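Local coordinates for microcin B17-processing protein McbB (Escherichia coli str. K-12 substr. MG1655, PDB 6GRH) that is needed to process the inactive microcin B17 precursor peptide into the active antibiotic, at residues L28-Y32 / I33-D37. Numbering follows the deposited sequence.
Sequences LLITY and ISSVD. With EDO (1,2-ethanediol), chain J.
A tight antiparallel beta hairpin joins strand 26-31 to strand 34-38, and Leu29 and Val36 form a hydrogen-bonded pair in it: Leu29 N reaches Val36 O at 2.9 Å with a nearly straight N-H...O angle of 168°, and Val36 N returns the bond to Leu29 O. In one of the two Ser35 conformers, OG also donates to Leu29 O (3.1 Å); there it lies anti to the Ser35 nitrogen, beside the carbonyl carbon, and comes in tilted from the plane of the Leu29 carbonyl. Next to the turn, Thr31 N donates to Ser34 O.

The turn itself is gripped by one side-chain oxygen. Thr31 OG1 accepts from both Ile33 N (3.0 Å, bent to 144°) and Ser34 N (3.0 Å, straighter), because its chi1 of 80° holds the hydroxyl between the Thr31 nitrogen and carbonyl carbon. Thr83 O also hydrogen-bonds to Thr31 OG1 and to Ser34 OG, tying the turn to the loop before strand 86-88.

On the face carrying Leu28, Ile30, Ser35 and Asp37, Leu28 CD2 lies 3.5 Å from Asp37 OD1, the two side chains slanting across each other, while Asp37 OD2 hydrogen-bonds to Tyr225 OH of the second subunit. From the turn itself, the Tyr32 ring reaches out and its OH hydrogen-bonds to O1 of a 1,2-ethanediol (3.1 Å), probably from the crystallisation liquor. Residues 34-37 pair antiparallel with a strand of another protein's chain, so this beta hairpin with a two-residue turn carries its sheet across the subunit interface.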
loop_
_atom_site.group_PDB
_atom_site.type_symbol
_atom_site.label_atom_id
_atom_site.label_comp_id
_atom_site.label_asym_id
_atom_site.label_seq_id
_atom_site.Cartn_x
_atom_site.Cartn_y
_atom_site.Cartn_z
ATOM N N LEU B 28 -45.603 -11.591 16.756
ATOM C CA LEU B 28 -44.530 -11.762 15.769
ATOM C C LEU B 28 -43.164 -11.806 16.463
ATOM O O LEU B 28 -42.881 -10.985 17.336
ATOM C CB LEU B 28 -44.529 -10.642 14.729
ATOM C CG LEU B 28 -45.790 -10.350 13.919
ATOM C CD1 LEU B 28 -45.492 -9.281 12.880
ATOM C CD2 LEU B 28 -46.352 -11.574 13.220
ATOM N N LEU B 29 -42.365 -12.785 16.040
ATOM C CA LEU B 29 -40.973 -12.947 16.395
ATOM C C LEU B 29 -40.177 -12.355 15.242
ATOM O O LEU B 29 -40.443 -12.696 14.095
ATOM C CB LEU B 29 -40.639 -14.439 16.516
ATOM C CG LEU B 29 -39.160 -14.799 16.671
ATOM C CD1 LEU B 29 -38.621 -14.239 17.960
ATOM C CD2 LEU B 29 -38.875 -16.278 16.568
ATOM N N ILE B 30 -39.225 -11.488 15.547
ATOM C CA ILE B 30 -38.312 -10.948 14.549
ATOM C C ILE B 30 -36.893 -11.099 15.059
ATOM O O ILE B 30 -36.540 -10.547 16.101
ATOM C CB ILE B 30 -38.589 -9.463 14.263
ATOM C CG1 ILE B 30 -40.076 -9.243 13.963
ATOM C CG2 ILE B 30 -37.724 -8.984 13.107
ATOM C CD1 ILE B 30 -40.513 -7.802 14.092
ATOM N N THR B 31 -36.073 -11.824 14.298
ATOM C CA THR B 31 -34.667 -11.962 14.590
ATOM C C THR B 31 -33.837 -11.430 13.425
ATOM O O THR B 31 -34.373 -10.973 12.420
ATOM C CB THR B 31 -34.297 -13.426 14.845
ATOM O OG1 THR B 31 -34.147 -14.137 13.606
ATOM C CG2 THR B 31 -35.389 -14.125 15.697
ATOM N N TYR B 32 -32.523 -11.544 13.548
ATOM C CA TYR B 32 -31.637 -11.231 12.423
ATOM C C TYR B 32 -31.761 -12.184 11.224
ATOM O O TYR B 32 -31.457 -11.809 10.086
ATOM C CB TYR B 32 -30.199 -11.205 12.924
ATOM C CG TYR B 32 -29.807 -9.988 13.732
ATOM C CD1 TYR B 32 -30.639 -8.875 13.866
ATOM C CD2 TYR B 32 -28.569 -9.928 14.318
ATOM C CE1 TYR B 32 -30.245 -7.760 14.586
ATOM C CE2 TYR B 32 -28.173 -8.818 15.054
ATOM C CZ TYR B 32 -29.018 -7.740 15.169
ATOM O OH TYR B 32 -28.614 -6.641 15.870
ATOM N N ILE B 33 -32.227 -13.395 11.485
ATOM C CA ILE B 33 -32.337 -14.465 10.516
ATOM C C ILE B 33 -33.733 -14.562 9.908
ATOM O O ILE B 33 -33.859 -14.792 8.714
ATOM C CB ILE B 33 -31.987 -15.813 11.182
ATOM C CG1 ILE B 33 -30.596 -15.747 11.818
ATOM C CG2 ILE B 33 -32.130 -16.999 10.232
ATOM C CD1 ILE B 33 -29.486 -15.409 10.868
ATOM N N SER B 34 -34.776 -14.426 10.720
ATOM C CA SER B 34 -36.110 -14.675 10.230
ATOM C C SER B 34 -37.172 -13.889 10.958
ATOM O O SER B 34 -36.910 -13.234 11.951
ATOM C CB SER B 34 -36.427 -16.181 10.325
ATOM O OG SER B 34 -36.510 -16.583 11.701
ATOM N N SER B 35 -38.390 -13.979 10.436
ATOM C CA SER B 35 -39.555 -13.477 11.119
ATOM C C SER B 35 -40.635 -14.562 11.105
ATOM O O SER B 35 -40.788 -15.265 10.114
ATOM C CB SER B 35 -40.046 -12.195 10.467
ATOM O OG SER B 35 -41.016 -11.583 11.290
ATOM N N VAL B 36 -41.358 -14.694 12.222
ATOM C CA VAL B 36 -42.355 -15.767 12.393
ATOM C C VAL B 36 -43.626 -15.192 13.002
ATOM O O VAL B 36 -43.574 -14.462 13.981
ATOM C CB VAL B 36 -41.809 -16.927 13.260
ATOM C CG1 VAL B 36 -42.813 -18.081 13.336
ATOM C CG2 VAL B 36 -40.486 -17.447 12.708
ATOM N N ASP B 37 -44.764 -15.503 12.375
ATOM C CA ASP B 37 -46.070 -15.230 12.965
ATOM C C ASP B 37 -46.328 -16.368 13.975
ATOM O O ASP B 37 -46.568 -17.493 13.577
ATOM C CB ASP B 37 -47.134 -15.170 11.858
ATOM C CG ASP B 37 -48.501 -14.675 12.346
ATOM O OD1 ASP B 37 -48.647 -14.254 13.519
ATOM O OD2 ASP B 37 -49.463 -14.704 11.538
HETATM C C1 EDO J . -27.435 -6.040 19.297
HETATM O O1 EDO J . -26.784 -6.923 18.379
HETATM C C2 EDO J . -28.342 -5.121 18.498
HETATM O O2 EDO J . -28.735 -3.992 19.275
#